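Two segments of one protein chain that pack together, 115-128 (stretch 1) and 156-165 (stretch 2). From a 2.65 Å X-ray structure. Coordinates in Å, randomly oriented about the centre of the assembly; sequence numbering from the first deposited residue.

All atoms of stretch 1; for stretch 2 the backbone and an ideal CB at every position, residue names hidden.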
# COMPACT_ATOMS: atom_id res chain seq x y z
N GLU A 115 22.23 9.42 12.34
CA GLU A 115 23.62 9.12 11.99
C GLU A 115 24.48 8.92 13.22
O GLU A 115 24.42 9.70 14.19
CB GLU A 115 24.23 10.23 11.16
CG GLU A 115 23.63 10.35 9.77
CD GLU A 115 24.33 11.40 8.93
OE1 GLU A 115 25.27 12.05 9.44
OE2 GLU A 115 23.95 11.58 7.76
N LEU A 116 25.35 7.92 13.14
CA LEU A 116 26.26 7.60 14.23
C LEU A 116 27.46 8.59 14.29
O LEU A 116 28.38 8.41 15.09
CB LEU A 116 26.70 6.13 14.11
CG LEU A 116 25.56 5.12 14.34
CD1 LEU A 116 25.70 3.82 13.57
CD2 LEU A 116 25.41 4.81 15.81
N GLY A 117 27.46 9.61 13.42
CA GLY A 117 28.39 10.72 13.53
C GLY A 117 27.96 11.81 14.49
O GLY A 117 28.78 12.65 14.82
N TRP A 118 26.69 11.82 14.90
CA TRP A 118 26.22 12.78 15.90
C TRP A 118 26.72 12.40 17.30
O TRP A 118 26.96 11.23 17.58
CB TRP A 118 24.69 12.85 15.95
CG TRP A 118 23.98 13.22 14.68
CD1 TRP A 118 22.99 12.51 14.06
CD2 TRP A 118 24.17 14.41 13.89
NE1 TRP A 118 22.56 13.17 12.94
CE2 TRP A 118 23.27 14.34 12.81
CE3 TRP A 118 25.01 15.51 13.99
CZ2 TRP A 118 23.19 15.33 11.83
CZ3 TRP A 118 24.93 16.50 13.02
CH2 TRP A 118 24.03 16.40 11.95
N SER A 119 26.87 13.39 18.18
CA SER A 119 27.35 13.14 19.53
C SER A 119 26.45 12.13 20.25
O SER A 119 25.26 12.02 19.97
CB SER A 119 27.42 14.44 20.35
OG SER A 119 26.13 14.97 20.59
N SER A 120 27.05 11.41 21.19
CA SER A 120 26.33 10.44 21.98
C SER A 120 25.33 11.15 22.87
O SER A 120 24.28 10.59 23.20
CB SER A 120 27.31 9.61 22.81
OG SER A 120 28.15 10.44 23.59
N GLU A 121 25.63 12.39 23.25
CA GLU A 121 24.68 13.22 23.96
C GLU A 121 23.42 13.41 23.13
O GLU A 121 22.31 13.20 23.64
CB GLU A 121 25.28 14.60 24.34
CG GLU A 121 24.43 15.39 25.35
CD GLU A 121 24.87 16.83 25.56
OE1 GLU A 121 24.09 17.60 26.15
OE2 GLU A 121 25.98 17.19 25.12
N THR A 122 23.59 13.79 21.87
CA THR A 122 22.45 14.05 20.99
C THR A 122 21.68 12.77 20.70
O THR A 122 20.46 12.77 20.73
CB THR A 122 22.89 14.75 19.69
OG1 THR A 122 23.21 16.11 19.98
CG2 THR A 122 21.79 14.72 18.63
N ILE A 123 22.40 11.69 20.46
CA ILE A 123 21.77 10.41 20.15
C ILE A 123 20.87 9.97 21.29
O ILE A 123 19.73 9.55 21.07
CB ILE A 123 22.81 9.31 19.85
CG1 ILE A 123 23.52 9.61 18.54
CG2 ILE A 123 22.14 7.95 19.75
CD1 ILE A 123 24.76 8.77 18.36
N ASN A 124 21.40 10.07 22.51
CA ASN A 124 20.66 9.74 23.72
C ASN A 124 19.41 10.61 23.92
O ASN A 124 18.32 10.09 24.17
CB ASN A 124 21.58 9.89 24.92
CG ASN A 124 21.00 9.32 26.20
OD1 ASN A 124 20.36 8.26 26.21
ND2 ASN A 124 21.25 9.99 27.28
N ILE A 125 19.57 11.92 23.81
CA ILE A 125 18.43 12.82 23.88
C ILE A 125 17.34 12.42 22.87
O ILE A 125 16.16 12.43 23.20
CB ILE A 125 18.85 14.27 23.65
CG1 ILE A 125 19.63 14.77 24.86
CG2 ILE A 125 17.65 15.17 23.39
CD1 ILE A 125 20.47 16.00 24.58
N LEU A 126 17.73 12.08 21.64
CA LEU A 126 16.76 11.64 20.64
C LEU A 126 16.16 10.32 21.05
O LEU A 126 14.96 10.11 20.88
CB LEU A 126 17.39 11.51 19.26
CG LEU A 126 17.91 12.81 18.61
CD1 LEU A 126 18.84 12.50 17.43
CD2 LEU A 126 16.76 13.72 18.19
N TYR A 127 16.98 9.41 21.58
CA TYR A 127 16.48 8.12 22.09
C TYR A 127 15.47 8.33 23.23
O TYR A 127 14.37 7.79 23.18
CB TYR A 127 17.65 7.23 22.55
CG TYR A 127 17.22 5.97 23.25
CD1 TYR A 127 16.74 4.89 22.52
CD2 TYR A 127 17.28 5.86 24.64
CE1 TYR A 127 16.35 3.73 23.16
CE2 TYR A 127 16.88 4.70 25.28
CZ TYR A 127 16.42 3.65 24.53
OH TYR A 127 16.01 2.50 25.15
N GLN A 128 15.83 9.16 24.21
CA GLN A 128 14.92 9.45 25.33
C GLN A 128 13.55 9.99 24.87
O GLN A 128 12.56 9.73 25.52
CB GLN A 128 15.56 10.40 26.36
CG GLN A 128 16.81 9.88 27.08
CD GLN A 128 16.62 8.54 27.81
OE1 GLN A 128 15.54 8.23 28.31
NE2 GLN A 128 17.68 7.74 27.87
N UNK A 156 32.75 -1.19 16.11
CA UNK A 156 32.64 -0.02 17.01
C UNK A 156 31.33 0.72 16.83
O UNK A 156 30.71 1.12 17.80
CB UNK A 156 33.80 0.95 16.77
N UNK A 157 30.95 0.90 15.58
CA UNK A 157 29.66 1.48 15.22
C UNK A 157 28.46 0.65 15.66
O UNK A 157 27.46 1.21 16.10
CB UNK A 157 29.60 1.68 13.70
N UNK A 158 28.54 -0.67 15.53
CA UNK A 158 27.46 -1.52 16.00
C UNK A 158 27.33 -1.42 17.53
O UNK A 158 26.22 -1.37 18.05
CB UNK A 158 27.70 -2.97 15.57
N UNK A 159 28.47 -1.35 18.22
CA UNK A 159 28.51 -1.25 19.67
C UNK A 159 27.80 0.02 20.12
O UNK A 159 26.93 -0.03 20.99
CB UNK A 159 29.95 -1.27 20.18
N UNK A 160 28.15 1.15 19.51
CA UNK A 160 27.53 2.44 19.82
C UNK A 160 26.02 2.42 19.53
O UNK A 160 25.23 2.94 20.32
CB UNK A 160 28.20 3.55 19.02
N UNK A 161 25.66 1.82 18.40
CA UNK A 161 24.28 1.79 17.92
C UNK A 161 23.37 0.91 18.77
O UNK A 161 22.18 1.21 18.91
CB UNK A 161 24.25 1.30 16.47
N UNK A 162 23.91 -0.16 19.32
CA UNK A 162 23.09 -1.18 19.99
C UNK A 162 22.45 -0.70 21.30
O UNK A 162 21.44 -1.24 21.72
CB UNK A 162 23.95 -2.41 20.28
N UNK A 163 23.02 0.32 21.93
CA UNK A 163 22.37 0.96 23.08
C UNK A 163 21.01 1.59 22.70
O UNK A 163 20.10 1.60 23.51
CB UNK A 163 23.29 2.03 23.67
N UNK A 164 20.89 2.08 21.47
CA UNK A 164 19.77 2.90 21.05
C UNK A 164 18.88 2.33 19.93
O UNK A 164 17.74 2.77 19.77
CB UNK A 164 20.32 4.26 20.60
N UNK A 165 19.37 1.36 19.15
CA UNK A 165 18.79 1.08 17.83
C UNK A 165 17.55 0.21 17.81
O UNK A 165 17.50 -0.79 18.49
CB UNK A 165 19.85 0.41 16.95

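Position 156 has helical backbone angles, and its ideal CB finds nothing of stretch 1 within 5.5 Å. Almost any helix-compatible residue would serve, polar ones most readily; the residue is Gln-156, which makes no contact here.

At 157 the CA-to-CB bond points sideways, yet the ideal CB lies 4.4 Å from Leu-116 CD1. A side chain with a flexible aliphatic portion would suit, whether leucine, methionine, or a long polar residue able to lay its methylenes against the leucine. The residue is Lys-157, whose CD comes within 4.2 Å of Leu-116 CB; the chain makes its contact through carbon, and its ammonium forms no salt bridge with stretch 1.

Positions 158 and 159 leave stretch 1 unaddressed, the first pointing away and the second out of reach, so the visible atoms scarcely restrict the choice. They are Val-158 and Glu-159.

Position 160 turns its CB toward stretch 1, 4.4 Å from Leu-116 CD2. The nearby methyl offers no polar partner, which favours an apolar residue such as leucine, isoleucine or methionine. Leu-160 occupies it, with chi1 t and chi2 p, and its CG packs 3.9 Å from Leu-116 CD2.

At 161 the bond is sideways, but the ideal CB is already 3.8 Å from Leu-116 CD2. Contact is thus made at the first side-chain atom, so a small residue suffices: alanine is the simplest choice, with serine or cysteine possible. In Ala-161 the CB meets Leu-116 CD2 at 3.8 Å, so this one methyl touches both Leu-160 and Ala-161.

Position 162 is out of reach and open to many residues; Ser-162 turns inward on its own stretch, OG donating to Glu-159 O at 3.0 Å. Position 163, sideways and without a near neighbour for its CB, would accept small or polar residues. In Ser-163 it is the backbone that approaches, O lying 4.3 Å from Tyr-127 CE1.

Position 164 has the richest surroundings: its ideal CB is 4.1 Å from Tyr-127 CD1 and 4.2 Å from Ile-123 CG2. A large apolar or aromatic side chain would exploit them, and leucine, methionine, phenylalanine or tyrosine are all plausible. Tyr-164 lays one ring face beneath Ile-123 CG2, 3.6 Å from the ring centroid in a CH-pi contact, while its edge is directed toward the face of Tyr-127 in an offset edge-to-face pair, with planes at 60°. Asn-124 OD1 lies near the ring plane, 3.7 Å from Tyr-164 CE1.

Position 165 points away, leaving its identity loosely defined; Ala-165 makes no contact.

Stretch 2 (156-165) QKVELASSYA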
# COMPACT_ATOMS: atom_id res chain seq x y z
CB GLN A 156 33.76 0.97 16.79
CG GLN A 156 35.09 0.48 17.29
CD GLN A 156 36.19 1.40 16.86
OE1 GLN A 156 36.68 1.30 15.73
NE2 GLN A 156 36.57 2.32 17.73
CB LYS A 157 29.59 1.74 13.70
CG LYS A 157 30.52 2.83 13.21
CD LYS A 157 30.36 4.10 14.02
CE LYS A 157 30.87 5.31 13.27
NZ LYS A 157 32.33 5.41 13.38
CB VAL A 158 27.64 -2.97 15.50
CG1 VAL A 158 26.68 -3.95 16.19
CG2 VAL A 158 27.41 -3.01 14.00
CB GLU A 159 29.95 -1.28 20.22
CG GLU A 159 30.02 -1.75 21.67
CD GLU A 159 31.19 -1.17 22.48
OE1 GLU A 159 32.25 -0.83 21.88
OE2 GLU A 159 31.07 -1.07 23.73
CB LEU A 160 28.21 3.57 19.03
CG LEU A 160 27.57 4.97 19.05
CD1 LEU A 160 27.40 5.46 20.49
CD2 LEU A 160 28.38 5.96 18.22
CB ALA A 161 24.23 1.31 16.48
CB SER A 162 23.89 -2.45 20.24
OG SER A 162 24.87 -2.19 21.23
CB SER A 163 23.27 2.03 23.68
OG SER A 163 24.50 1.50 24.15
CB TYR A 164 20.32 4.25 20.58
CG TYR A 164 21.28 4.90 21.56
CD1 TYR A 164 20.83 5.35 22.81
CD2 TYR A 164 22.64 5.09 21.24
CE1 TYR A 164 21.69 5.95 23.71
CE2 TYR A 164 23.50 5.71 22.14
CZ TYR A 164 23.01 6.13 23.37
OH TYR A 164 23.82 6.72 24.30
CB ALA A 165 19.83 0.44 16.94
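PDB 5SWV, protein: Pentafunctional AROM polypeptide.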